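Local coordinates for protein beta-hexosaminidase Amuc_2018 (Akkermansia muciniphila, PDB 6JEB) that hydrolyses terminal non-reducing N-acetyl-D-hexosamine residues from N-acetyl-beta-D-hexosaminides, among them chitobiose and terminally unbranched N-glycans, at residues Glu14-Thr19 with Cys81-Asp86; Asp130-Arg135 with Asn213-Ala218; Leu224-Lys229 with Cys267-Glu272; Cys351-Pro356 with Val395-Trp400. All coordinates share one frame; numbering follows the deposited sequence.

Interactions 2, 3 and 4 lie in the catalytic domain, whereas interaction 1 lies in the mixed sheet near the N-terminus, its centre about 52 Å from that of interaction 2 and about 63 Å from that of interaction 3. Interaction 4 lines the pocket and touches the bound acetamide through Tyr352 and Trp400. Interaction 2 approaches the same site from another loop: its nearest atoms are about 5 Å from interaction 4, and it contains Asp130 of the charge relay system. Interaction 3 supplies three of the four cysteines that bind a zinc ion, about 8 Å from interaction 2 at the nearest atoms; the metal itself lies 23.1 Å from C1 of the acetamide, too far to take a direct part in hydrolysis.

Interaction 1 of 4, residues Glu14-Thr19 with Cys81-Asp86; sequences ELRQET and CGVITD
The guanidinium of Arg16 lies flat over Val83, whose CG2 sits 3.4 Å above the centre of one face; the same methyl is 3.5 Å from Arg16 CZ. The Arg16 chain, extended from CG to NE, passes Gly82 CA on the Val83 face and touches Thr42 of strand 39-44. A second flat group, the Glu14 carboxylate, is engaged elsewhere, its OE1 forming a salt bridge with Arg12. The strands run antiparallel. Glu14 and Val83 form a hydrogen-bonded pair, with Glu14 N to Val83 O at 2.8 Å and nearly straight (177°), and Val83 N returning a bond to Glu14 O. Leu15 and Gly82 are the adjoining non-hydrogen-bonded pair, and Arg16 N continues the pattern to Cys81 O. The chain turns a corner at Gln17 and Glu18, yet Glu18 O accepts from Cys81 N at 2.9 Å, while Glu18 CB rests 3.7 Å from Cys81 SG. This joins the edge strand to strand 79-86 in the mixed sheet of the N-terminal domain. On the Leu15 face a CB at Gly82 would run into Glu14 O, and its backbone angles alone call for glycine. Across the contact Arg16 meets a methyl and no acid, which probably rests on dispersion.

Interaction 2 of 4, residues Asp130-Arg135 with Asn213-Ala218; sequences DNQGWR and NVRTTA
Gln132 and Arg215 bring their CA atoms to 4.6 Å where two irregular loops meet, and one backbone bond ties them: Arg215 N donates to Asn131 O at 3.0 Å. In return Gln132 CA makes a CA-H...O contact with Arg215 O (3.4 Å), a buried carbonyl with no other polar partner in the model. Val214 CG1, anti to its backbone N (chi1 177°), packs against the backbone carbonyl of Gln132, 3.3 Å from its O. The segment 130-135 follows strand 123-127 of the (beta/alpha)8 barrel, at the end where the active site of this fold lies, and it carries Asp130, whose OD1 meets Arg101 and His193 and also takes the N-H of Asn131. Gln132 bridges this site to the outer loop: OE1 accepts from Arg101 NE, while NE2 donates to Thr217 O at 2.9 Å, with the acceptor close to the amide plane. Asn131 and Arg215 lie side by side, Asn131 CB 3.7 Å from Arg215 CD, and Asn131 OD1 accepts from Gln195 N. Beyond that, Arg215 folds its own loop: NE and NH2 both grip Ala218 O, which lies at the guanidinium edge, and NH1 reaches Gln195 OE1.

Interaction 3 of 4, residues Leu224-Lys229 with Cys267-Glu272; sequences LVCPQK and CPLCRE. With ZN (zinc ion), chain B.
Cys226 and Cys270 point their sulfurs at one zinc ion from differently turned side chains: SG of Cys226 is anti to its backbone N (chi1 -179°), whereas SG of Cys270 is anti to its carbonyl carbon (chi1 -69°). Cys267 adopts the same first torsion as Cys226. The metal bonds are 2.3 Å from Cys226 SG, 2.3 Å from Cys267 SG and 2.4 Å from Cys270 SG, and Cys206 supplies the fourth sulfur. Cys267 and Cys270 form a CxxC pair at the start of helix 268-277, where Cys267, the N-cap, accepts from Cys270 N at 3.3 Å. Across from it, Cys226 opens a type I turn, and its sulfur takes the N-H of Gln228 (3.5 Å). Gln228 lays CG against Leu269 CB, 3.8 Å away, and the bend at chi2 then turns CD toward Cys270. Its NE2 donates almost straight (173°) to Cys270 SG at 3.4 Å, with the sulfur in the amide plane. An alanine in place of Gln228 would probably leave Cys270 SG without this amide donor and open a gap beside Leu269. The site joins the loop before helix 230-246 to helix 268-277 on the rim of the catalytic domain. Each of the three cysteines thus receives an N-H as well as the metal, which is likely to spread the negative charge of the thiolates and is consistent with a structural zinc.

Interaction 4 of 4, residues Cys351-Pro356 with Val395-Trp400; sequences CYLDFP and VHAPVW. With ACM (acetamide), chain C.
Ala397 CB forms a small bump that fits between Cys351 and Leu353, 3.3 Å from Cys351 O and 3.8 Å from Leu353 CD1. The two segments run almost the same way here, 12° apart, and Leu353 N donates to Pro398 O at 3.0 Å. To one side Cys351 CB and SG rest against the carbonyl of His396, with Val395 CG2 beyond the sulfur; to the other, Leu353 CB meets Val399 CG2. Pro398 and Trp400 together offer an angled hollow for the Tyr352 ring. Pro398 CG approaches obliquely, 3.6 Å from Tyr352 CE1, while Trp400 NE1 stands 3.1 Å above the ring, displaced toward its rim, the two ring planes 57° apart. Strand 392-399 is the eighth of the (beta/alpha)8 barrel, and the loop 351-356 follows the seventh, so the hollow lies at the barrel mouth. There Tyr352 OH donates to the acetamide O at 2.7 Å, in the plane of its own ring, and Trp400 CZ2 closes on the same oxygen at 3.6 Å; Asp257 OD2 bonds the ligand too. This is consistent with the pocket for the substrate acetamido group that assists catalysis. A phenylalanine in place of Tyr352 would probably leave the acetamide oxygen without its hydroxyl donor. Asp354, its CG between backbone N and carbonyl carbon (chi1 54°), lies alongside Trp400, with OD1 at the indole edge, 3.4 Å from Trp400 CD1.

Interaction 1 of 4, residues Glu14-Thr19 with Cys81-Asp86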
loop_
_atom_site.group_PDB
_atom_site.type_symbol
_atom_site.label_atom_id
_atom_site.label_comp_id
_atom_site.label_asym_id
_atom_site.label_seq_id
_atom_site.Cartn_x
_atom_site.Cartn_y
_atom_site.Cartn_z
ATOM N N GLU A 14 -12.727 -10.958 -26.086
ATOM C CA GLU A 14 -13.468 -11.297 -27.300
ATOM C C GLU A 14 -14.177 -12.621 -27.029
ATOM O O GLU A 14 -13.552 -13.683 -27.056
ATOM C CB GLU A 14 -12.519 -11.411 -28.497
ATOM C CG GLU A 14 -13.231 -11.856 -29.790
ATOM C CD GLU A 14 -12.307 -12.100 -30.993
ATOM O OE1 GLU A 14 -11.082 -11.871 -30.903
ATOM O OE2 GLU A 14 -12.826 -12.531 -32.048
ATOM N N LEU A 15 -15.477 -12.559 -26.766
ATOM C CA LEU A 15 -16.235 -13.761 -26.451
ATOM C C LEU A 15 -16.644 -14.493 -27.724
ATOM O O LEU A 15 -16.885 -13.882 -28.770
ATOM C CB LEU A 15 -17.480 -13.402 -25.642
ATOM C CG LEU A 15 -17.190 -12.828 -24.252
ATOM C CD1 LEU A 15 -18.488 -12.393 -23.580
ATOM C CD2 LEU A 15 -16.461 -13.846 -23.394
ATOM N N ARG A 16 -16.721 -15.815 -27.623
ATOM C CA ARG A 16 -17.093 -16.689 -28.728
ATOM C C ARG A 16 -18.350 -17.468 -28.358
ATOM O O ARG A 16 -18.770 -17.494 -27.198
ATOM C CB ARG A 16 -15.929 -17.621 -29.096
ATOM C CG ARG A 16 -14.728 -16.859 -29.660
ATOM C CD ARG A 16 -13.474 -17.701 -29.812
ATOM N NE ARG A 16 -12.485 -17.012 -30.641
ATOM C CZ ARG A 16 -11.219 -17.393 -30.789
ATOM N NH1 ARG A 16 -10.765 -18.462 -30.146
ATOM N NH2 ARG A 16 -10.405 -16.699 -31.581
ATOM N N GLN A 17 -18.958 -18.107 -29.363
ATOM C CA GLN A 17 -20.261 -18.739 -29.175
ATOM C C GLN A 17 -20.189 -20.079 -28.454
ATOM O O GLN A 17 -21.185 -20.493 -27.850
ATOM C CB GLN A 17 -20.979 -18.918 -30.519
ATOM C CG GLN A 17 -20.392 -20.013 -31.404
ATOM C CD GLN A 17 -21.301 -20.389 -32.570
ATOM O OE1 GLN A 17 -22.488 -20.668 -32.388
ATOM N NE2 GLN A 17 -20.742 -20.399 -33.774
ATOM N N GLU A 18 -19.052 -20.767 -28.502
ATOM C CA GLU A 18 -18.953 -22.077 -27.878
ATOM C C GLU A 18 -18.917 -21.943 -26.358
ATOM O O GLU A 18 -18.678 -20.866 -25.803
ATOM C CB GLU A 18 -17.691 -22.807 -28.348
ATOM C CG GLU A 18 -17.632 -23.093 -29.840
ATOM C CD GLU A 18 -17.134 -21.909 -30.653
ATOM O OE1 GLU A 18 -16.474 -21.011 -30.081
ATOM O OE2 GLU A 18 -17.405 -21.877 -31.871
ATOM N N THR A 19 -19.154 -23.065 -25.687
ATOM C CA THR A 19 -19.156 -23.150 -24.234
ATOM C C THR A 19 -18.030 -24.069 -23.791
ATOM O O THR A 19 -17.741 -25.071 -24.454
ATOM C CB THR A 19 -20.495 -23.721 -23.750
ATOM O OG1 THR A 19 -21.559 -22.859 -24.172
ATOM C CG2 THR A 19 -20.520 -23.841 -22.236
ATOM N N CYS A 81 -16.558 -19.535 -24.278
ATOM C CA CYS A 81 -15.231 -19.523 -24.862
ATOM C C CYS A 81 -14.888 -18.101 -25.296
ATOM O O CYS A 81 -15.755 -17.226 -25.384
ATOM C CB CYS A 81 -15.179 -20.477 -26.051
ATOM S SG CYS A 81 -15.290 -22.208 -25.548
ATOM N N GLY A 82 -13.608 -17.862 -25.547
ATOM C CA GLY A 82 -13.196 -16.523 -25.913
ATOM C C GLY A 82 -11.697 -16.354 -25.815
ATOM O O GLY A 82 -10.955 -17.293 -25.506
ATOM N N VAL A 83 -11.265 -15.124 -26.096
ATOM C CA VAL A 83 -9.861 -14.735 -26.024
ATOM C C VAL A 83 -9.753 -13.502 -25.144
ATOM O O VAL A 83 -10.449 -12.505 -25.373
ATOM C CB VAL A 83 -9.278 -14.434 -27.419
ATOM C CG1 VAL A 83 -7.789 -14.125 -27.322
ATOM C CG2 VAL A 83 -9.514 -15.594 -28.355
ATOM N N ILE A 84 -8.879 -13.569 -24.147
ATOM C CA ILE A 84 -8.599 -12.466 -23.240
ATOM C C ILE A 84 -7.178 -12.009 -23.533
ATOM O O ILE A 84 -6.238 -12.806 -23.448
ATOM C CB ILE A 84 -8.721 -12.921 -21.776
ATOM C CG1 ILE A 84 -10.142 -13.412 -21.471
ATOM C CG2 ILE A 84 -8.301 -11.795 -20.835
ATOM C CD1 ILE A 84 -10.214 -14.318 -20.245
ATOM N N THR A 85 -7.010 -10.736 -23.884
ATOM C CA THR A 85 -5.686 -10.162 -24.099
ATOM C C THR A 85 -5.550 -9.010 -23.119
ATOM O O THR A 85 -6.372 -8.089 -23.134
ATOM C CB THR A 85 -5.538 -9.660 -25.537
ATOM O OG1 THR A 85 -5.945 -10.693 -26.442
ATOM C CG2 THR A 85 -4.085 -9.279 -25.823
ATOM N N ASP A 86 -4.533 -9.063 -22.261
ATOM C CA ASP A 86 -4.589 -8.258 -21.052
ATOM C C ASP A 86 -3.205 -7.762 -20.660
ATOM O O ASP A 86 -2.214 -8.492 -20.772
ATOM C CB ASP A 86 -5.169 -9.125 -19.931
ATOM C CG ASP A 86 -5.839 -8.324 -18.835
ATOM O OD1 ASP A 86 -6.004 -7.090 -18.975
ATOM O OD2 ASP A 86 -6.206 -8.960 -17.823
#

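Interaction 2 of 4, residues Asp130-Arg135 with Asn213-Ala218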
loop_
_atom_site.group_PDB
_atom_site.type_symbol
_atom_site.label_atom_id
_atom_site.label_comp_id
_atom_site.label_asym_id
_atom_site.label_seq_id
_atom_site.Cartn_x
_atom_site.Cartn_y
_atom_site.Cartn_z
ATOM N N ASP A 130 5.491 3.987 13.632
ATOM C CA ASP A 130 4.660 5.168 13.837
ATOM C C ASP A 130 4.711 5.564 15.310
ATOM O O ASP A 130 5.633 5.176 16.039
ATOM C CB ASP A 130 3.230 4.937 13.314
ATOM C CG ASP A 130 2.593 6.225 12.818
ATOM O OD1 ASP A 130 2.219 7.064 13.669
ATOM O OD2 ASP A 130 2.504 6.419 11.580
ATOM N N ASN A 131 3.710 6.334 15.749
ATOM C CA ASN A 131 3.682 6.809 17.128
ATOM C C ASN A 131 3.320 5.695 18.096
ATOM O O ASN A 131 3.736 5.737 19.262
ATOM C CB ASN A 131 2.649 7.921 17.259
ATOM C CG ASN A 131 3.035 9.163 16.491
ATOM O OD1 ASN A 131 4.194 9.591 16.518
ATOM N ND2 ASN A 131 2.062 9.762 15.811
ATOM N N GLN A 132 2.540 4.710 17.630
ATOM C CA GLN A 132 1.911 3.693 18.463
ATOM C C GLN A 132 2.692 2.388 18.500
ATOM O O GLN A 132 2.282 1.453 19.201
ATOM C CB GLN A 132 0.477 3.418 17.968
ATOM C CG GLN A 132 -0.482 4.601 18.087
ATOM C CD GLN A 132 -0.323 5.639 16.978
ATOM O OE1 GLN A 132 0.402 5.430 16.008
ATOM N NE2 GLN A 132 -1.001 6.778 17.133
ATOM N N GLY A 133 3.796 2.296 17.769
ATOM C CA GLY A 133 4.560 1.069 17.728
ATOM C C GLY A 133 5.628 1.078 16.657
ATOM O O GLY A 133 5.573 1.869 15.706
ATOM N N TRP A 134 6.607 0.189 16.820
ATOM C CA TRP A 134 7.731 0.033 15.905
ATOM C C TRP A 134 7.918 -1.466 15.723
ATOM O O TRP A 134 8.111 -2.177 16.713
ATOM C CB TRP A 134 8.992 0.662 16.522
ATOM C CG TRP A 134 10.208 0.529 15.652
ATOM C CD1 TRP A 134 10.886 -0.624 15.362
ATOM C CD2 TRP A 134 10.868 1.578 14.924
ATOM N NE1 TRP A 134 11.923 -0.355 14.496
ATOM C CE2 TRP A 134 11.940 0.991 14.224
ATOM C CE3 TRP A 134 10.668 2.963 14.819
ATOM C CZ2 TRP A 134 12.802 1.731 13.408
ATOM C CZ3 TRP A 134 11.524 3.697 13.998
ATOM C CH2 TRP A 134 12.579 3.077 13.313
ATOM N N ARG A 135 7.865 -1.951 14.472
ATOM C CA ARG A 135 7.770 -3.386 14.206
ATOM C C ARG A 135 8.996 -4.003 13.532
ATOM O O ARG A 135 8.993 -5.223 13.287
ATOM C CB ARG A 135 6.521 -3.700 13.373
ATOM C CG ARG A 135 5.233 -3.094 13.918
ATOM C CD ARG A 135 4.943 -3.543 15.360
ATOM N NE ARG A 135 3.747 -2.866 15.840
ATOM C CZ ARG A 135 3.457 -2.655 17.122
ATOM N NH1 ARG A 135 4.249 -3.129 18.081
ATOM N NH2 ARG A 135 2.364 -1.970 17.442
ATOM N N ASN A 213 6.210 7.833 26.611
ATOM C CA ASN A 213 5.744 6.476 26.376
ATOM C C ASN A 213 5.298 6.337 24.930
ATOM O O ASN A 213 5.024 7.325 24.246
ATOM C CB ASN A 213 4.578 6.128 27.306
ATOM C CG ASN A 213 4.971 6.171 28.757
ATOM O OD1 ASN A 213 6.034 5.686 29.134
ATOM N ND2 ASN A 213 4.125 6.772 29.581
ATOM N N VAL A 214 5.233 5.090 24.468
ATOM C CA VAL A 214 4.659 4.831 23.156
ATOM C C VAL A 214 3.213 5.320 23.156
ATOM O O VAL A 214 2.481 5.166 24.142
ATOM C CB VAL A 214 4.778 3.334 22.821
ATOM C CG1 VAL A 214 4.116 3.020 21.472
ATOM C CG2 VAL A 214 6.246 2.902 22.817
ATOM N N ARG A 215 2.802 5.946 22.057
ATOM C CA ARG A 215 1.508 6.615 22.026
ATOM C C ARG A 215 0.375 5.596 22.057
ATOM O O ARG A 215 0.452 4.537 21.424
ATOM C CB ARG A 215 1.398 7.483 20.773
ATOM C CG ARG A 215 0.400 8.624 20.912
ATOM C CD ARG A 215 0.345 9.451 19.642
ATOM N NE ARG A 215 -0.632 10.532 19.714
ATOM C CZ ARG A 215 -0.350 11.782 20.075
ATOM N NH1 ARG A 215 0.889 12.116 20.429
ATOM N NH2 ARG A 215 -1.314 12.701 20.091
ATOM N N THR A 216 -0.689 5.925 22.799
ATOM C CA THR A 216 -1.847 5.050 22.918
ATOM C C THR A 216 -3.094 5.655 22.303
ATOM O O THR A 216 -4.168 5.045 22.375
ATOM C CB THR A 216 -2.121 4.705 24.388
ATOM O OG1 THR A 216 -2.499 5.898 25.089
ATOM C CG2 THR A 216 -0.889 4.085 25.034
ATOM N N THR A 217 -2.980 6.837 21.708
ATOM C CA THR A 217 -4.093 7.540 21.098
ATOM C C THR A 217 -3.675 7.969 19.700
ATOM O O THR A 217 -2.514 7.833 19.307
ATOM C CB THR A 217 -4.469 8.772 21.928
ATOM O OG1 THR A 217 -3.318 9.624 22.063
ATOM C CG2 THR A 217 -4.953 8.353 23.309
ATOM N N ALA A 218 -4.640 8.476 18.939
ATOM C CA ALA A 218 -4.345 9.058 17.641
ATOM C C ALA A 218 -3.892 10.503 17.833
ATOM O O ALA A 218 -3.416 10.874 18.910
ATOM C CB ALA A 218 -5.570 8.969 16.726
#

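Interaction 3 of 4, residues Leu224-Lys229 with Cys267-Glu272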
loop_
_atom_site.group_PDB
_atom_site.type_symbol
_atom_site.label_atom_id
_atom_site.label_comp_id
_atom_site.label_asym_id
_atom_site.label_seq_id
_atom_site.Cartn_x
_atom_site.Cartn_y
_atom_site.Cartn_z
ATOM N N LEU A 224 10.213 15.379 16.185
ATOM C CA LEU A 224 11.019 15.067 15.013
ATOM C C LEU A 224 12.417 14.649 15.452
ATOM O O LEU A 224 12.992 15.244 16.373
ATOM C CB LEU A 224 11.139 16.286 14.085
ATOM C CG LEU A 224 9.848 16.974 13.629
ATOM C CD1 LEU A 224 10.141 17.981 12.532
ATOM C CD2 LEU A 224 8.812 15.967 13.146
ATOM N N VAL A 225 12.976 13.633 14.785
ATOM C CA VAL A 225 14.385 13.328 15.014
ATOM C C VAL A 225 15.223 14.568 14.693
ATOM O O VAL A 225 14.876 15.379 13.821
ATOM C CB VAL A 225 14.871 12.103 14.221
ATOM C CG1 VAL A 225 14.247 10.823 14.774
ATOM C CG2 VAL A 225 14.578 12.270 12.718
ATOM N N CYS A 226 16.323 14.736 15.427
ATOM C CA CYS A 226 17.166 15.911 15.259
ATOM C C CYS A 226 18.259 15.608 14.241
ATOM O O CYS A 226 19.122 14.763 14.512
ATOM C CB CYS A 226 17.787 16.314 16.587
ATOM S SG CYS A 226 18.830 17.792 16.415
ATOM N N PRO A 227 18.277 16.265 13.076
ATOM C CA PRO A 227 19.316 15.960 12.077
ATOM C C PRO A 227 20.724 16.295 12.530
ATOM O O PRO A 227 21.677 15.893 11.851
ATOM C CB PRO A 227 18.913 16.818 10.866
ATOM C CG PRO A 227 17.461 17.128 11.072
ATOM C CD PRO A 227 17.293 17.236 12.570
ATOM N N GLN A 228 20.892 17.026 13.633
ATOM C CA GLN A 228 22.234 17.401 14.063
ATOM C C GLN A 228 22.917 16.328 14.890
ATOM O O GLN A 228 24.105 16.471 15.205
ATOM C CB GLN A 228 22.197 18.698 14.876
ATOM C CG GLN A 228 21.236 19.760 14.337
ATOM C CD GLN A 228 21.248 19.879 12.817
ATOM O OE1 GLN A 228 22.282 19.708 12.159
ATOM N NE2 GLN A 228 20.092 20.184 12.253
ATOM N N LYS A 229 22.219 15.256 15.238
ATOM C CA LYS A 229 22.760 14.283 16.175
ATOM C C LYS A 229 23.381 13.117 15.426
ATOM O O LYS A 229 22.690 12.466 14.624
ATOM C CB LYS A 229 21.660 13.798 17.108
ATOM C CG LYS A 229 21.038 14.949 17.886
ATOM C CD LYS A 229 20.584 14.512 19.258
ATOM C CE LYS A 229 20.060 15.682 20.059
ATOM N NZ LYS A 229 19.414 15.232 21.330
ATOM N N CYS A 267 14.793 24.111 18.336
ATOM C CA CYS A 267 15.926 23.313 18.791
ATOM C C CYS A 267 17.211 24.138 18.796
ATOM O O CYS A 267 17.558 24.745 17.773
ATOM C CB CYS A 267 16.097 22.109 17.869
ATOM S SG CYS A 267 17.599 21.149 18.202
ATOM N N PRO A 268 17.952 24.173 19.910
ATOM C CA PRO A 268 19.195 24.957 19.922
ATOM C C PRO A 268 20.254 24.416 18.982
ATOM O O PRO A 268 21.074 25.196 18.478
ATOM C CB PRO A 268 19.641 24.900 21.394
ATOM C CG PRO A 268 18.994 23.659 21.926
ATOM C CD PRO A 268 17.668 23.563 21.219
ATOM N N LEU A 269 20.263 23.103 18.722
ATOM C CA LEU A 269 21.208 22.552 17.757
ATOM C C LEU A 269 20.790 22.889 16.333
ATOM O O LEU A 269 21.617 23.306 15.515
ATOM C CB LEU A 269 21.309 21.035 17.919
ATOM C CG LEU A 269 21.770 20.539 19.290
ATOM C CD1 LEU A 269 21.781 19.015 19.292
ATOM C CD2 LEU A 269 23.140 21.095 19.645
ATOM N N CYS A 270 19.506 22.699 16.014
ATOM C CA CYS A 270 19.042 22.970 14.656
ATOM C C CYS A 270 19.123 24.452 14.310
ATOM O O CYS A 270 19.400 24.797 13.154
ATOM C CB CYS A 270 17.619 22.444 14.454
ATOM S SG CYS A 270 17.495 20.632 14.442
ATOM N N ARG A 271 18.893 25.340 15.282
ATOM C CA ARG A 271 18.997 26.771 15.001
ATOM C C ARG A 271 20.375 27.131 14.463
ATOM O O ARG A 271 20.493 27.831 13.452
ATOM C CB ARG A 271 18.690 27.585 16.258
ATOM C CG ARG A 271 17.218 27.686 16.530
ATOM C CD ARG A 271 16.947 28.375 17.842
ATOM N NE ARG A 271 15.534 28.708 17.938
ATOM C CZ ARG A 271 14.982 29.377 18.942
ATOM N NH1 ARG A 271 15.727 29.803 19.956
ATOM N NH2 ARG A 271 13.679 29.621 18.921
ATOM N N GLU A 272 21.434 26.665 15.131
ATOM C CA GLU A 272 22.780 27.006 14.679
ATOM C C GLU A 272 23.173 26.235 13.429
ATOM O O GLU A 272 23.940 26.748 12.606
ATOM C CB GLU A 272 23.803 26.775 15.788
ATOM C CG GLU A 272 23.915 27.921 16.749
ATOM C CD GLU A 272 24.295 29.231 16.064
ATOM O OE1 GLU A 272 25.337 29.294 15.375
ATOM O OE2 GLU A 272 23.535 30.201 16.205
HETATM ZN ZN ZN B . 17.277 19.539 16.536
#

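Interaction 4 of 4, residues Cys351-Pro356 with Val395-Trp400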
loop_
_atom_site.group_PDB
_atom_site.type_symbol
_atom_site.label_atom_id
_atom_site.label_comp_id
_atom_site.label_asym_id
_atom_site.label_seq_id
_atom_site.Cartn_x
_atom_site.Cartn_y
_atom_site.Cartn_z
ATOM N N CYS A 351 -8.988 6.328 -1.656
ATOM C CA CYS A 351 -8.040 5.240 -1.440
ATOM C C CYS A 351 -7.761 4.941 0.016
ATOM O O CYS A 351 -7.052 3.965 0.300
ATOM C CB CYS A 351 -6.692 5.561 -2.104
ATOM S SG CYS A 351 -6.790 5.853 -3.873
ATOM N N TYR A 352 -8.267 5.753 0.941
ATOM C CA TYR A 352 -8.012 5.556 2.365
ATOM C C TYR A 352 -9.058 4.574 2.881
ATOM O O TYR A 352 -10.188 4.955 3.199
ATOM C CB TYR A 352 -8.006 6.899 3.096
ATOM C CG TYR A 352 -6.619 7.500 3.160
ATOM C CD1 TYR A 352 -5.735 7.373 2.084
ATOM C CD2 TYR A 352 -6.181 8.188 4.292
ATOM C CE1 TYR A 352 -4.454 7.905 2.136
ATOM C CE2 TYR A 352 -4.903 8.727 4.352
ATOM C CZ TYR A 352 -4.041 8.574 3.273
ATOM O OH TYR A 352 -2.765 9.082 3.341
ATOM N N LEU A 353 -8.680 3.297 2.954
ATOM C CA LEU A 353 -9.649 2.254 3.260
ATOM C C LEU A 353 -9.881 2.084 4.755
ATOM O O LEU A 353 -10.683 1.225 5.150
ATOM C CB LEU A 353 -9.261 0.934 2.586
ATOM C CG LEU A 353 -9.079 1.069 1.066
ATOM C CD1 LEU A 353 -8.843 -0.288 0.411
ATOM C CD2 LEU A 353 -10.269 1.805 0.407
ATOM N N ASP A 354 -9.217 2.884 5.593
ATOM C CA ASP A 354 -9.617 2.949 6.991
ATOM C C ASP A 354 -10.951 3.669 7.170
ATOM O O ASP A 354 -11.606 3.476 8.199
ATOM C CB ASP A 354 -8.510 3.588 7.847
ATOM C CG ASP A 354 -8.056 4.954 7.329
ATOM O OD1 ASP A 354 -7.956 5.143 6.096
ATOM O OD2 ASP A 354 -7.771 5.842 8.167
ATOM N N PHE A 355 -11.375 4.471 6.191
ATOM C CA PHE A 355 -12.624 5.210 6.327
ATOM C C PHE A 355 -13.801 4.240 6.205
ATOM O O PHE A 355 -13.700 3.217 5.523
ATOM C CB PHE A 355 -12.740 6.279 5.234
ATOM C CG PHE A 355 -11.700 7.391 5.312
ATOM C CD1 PHE A 355 -10.764 7.450 6.338
ATOM C CD2 PHE A 355 -11.669 8.375 4.334
ATOM C CE1 PHE A 355 -9.816 8.480 6.392
ATOM C CE2 PHE A 355 -10.730 9.404 4.377
ATOM C CZ PHE A 355 -9.802 9.456 5.410
ATOM N N PRO A 356 -14.926 4.526 6.869
ATOM C CA PRO A 356 -16.076 3.614 6.785
ATOM C C PRO A 356 -16.620 3.545 5.364
ATOM O O PRO A 356 -16.606 4.530 4.623
ATOM C CB PRO A 356 -17.097 4.235 7.748
ATOM C CG PRO A 356 -16.727 5.696 7.802
ATOM C CD PRO A 356 -15.216 5.713 7.698
ATOM N N VAL A 395 -1.573 3.392 -8.550
ATOM C CA VAL A 395 -2.555 3.633 -7.502
ATOM C C VAL A 395 -2.151 2.837 -6.272
ATOM O O VAL A 395 -1.469 1.815 -6.371
ATOM C CB VAL A 395 -3.971 3.240 -7.986
ATOM C CG1 VAL A 395 -4.106 1.718 -8.117
ATOM C CG2 VAL A 395 -5.041 3.822 -7.084
ATOM N N HIS A 396 -2.583 3.310 -5.103
ATOM C CA HIS A 396 -2.109 2.745 -3.843
ATOM C C HIS A 396 -3.147 3.040 -2.772
ATOM O O HIS A 396 -3.514 4.202 -2.575
ATOM C CB HIS A 396 -0.783 3.427 -3.493
ATOM C CG HIS A 396 0.052 2.711 -2.476
ATOM N ND1 HIS A 396 0.853 1.633 -2.796
ATOM C CD2 HIS A 396 0.269 2.967 -1.161
ATOM C CE1 HIS A 396 1.510 1.243 -1.718
ATOM N NE2 HIS A 396 1.173 2.035 -0.710
ATOM N N ALA A 397 -3.612 2.008 -2.076
ATOM C CA ALA A 397 -4.655 2.182 -1.064
ATOM C C ALA A 397 -4.149 1.788 0.316
ATOM O O ALA A 397 -3.926 0.589 0.571
ATOM C CB ALA A 397 -5.890 1.356 -1.423
ATOM N N PRO A 398 -3.960 2.738 1.228
ATOM C CA PRO A 398 -3.566 2.385 2.601
ATOM C C PRO A 398 -4.754 1.930 3.434
ATOM O O PRO A 398 -5.843 2.513 3.382
ATOM C CB PRO A 398 -3.009 3.703 3.163
ATOM C CG PRO A 398 -2.882 4.638 1.982
ATOM C CD PRO A 398 -3.883 4.186 0.976
ATOM N N VAL A 399 -4.520 0.891 4.240
ATOM C CA VAL A 399 -5.515 0.455 5.213
ATOM C C VAL A 399 -4.997 0.798 6.606
ATOM O O VAL A 399 -4.550 -0.079 7.360
ATOM C CB VAL A 399 -5.879 -1.035 5.062
ATOM C CG1 VAL A 399 -7.224 -1.311 5.736
ATOM C CG2 VAL A 399 -5.939 -1.450 3.585
ATOM N N TRP A 400 -5.044 2.083 6.949
ATOM C CA TRP A 400 -4.508 2.544 8.225
ATOM C C TRP A 400 -5.224 1.843 9.371
ATOM O O TRP A 400 -6.433 1.605 9.317
ATOM C CB TRP A 400 -4.711 4.051 8.348
ATOM C CG TRP A 400 -4.011 4.839 7.279
ATOM C CD1 TRP A 400 -4.583 5.457 6.196
ATOM C CD2 TRP A 400 -2.609 5.110 7.206
ATOM N NE1 TRP A 400 -3.613 6.093 5.452
ATOM C CE2 TRP A 400 -2.393 5.904 6.056
ATOM C CE3 TRP A 400 -1.512 4.769 8.013
ATOM C CZ2 TRP A 400 -1.128 6.340 5.677
ATOM C CZ3 TRP A 400 -0.252 5.212 7.643
ATOM C CH2 TRP A 400 -0.071 5.997 6.487
HETATM C C1 ACM C . -0.918 9.986 6.005
HETATM O O ACM C . -2.084 9.836 5.823
HETATM N N ACM C . -0.483 10.418 7.295
HETATM C C2 ACM C . 0.137 9.752 4.938
#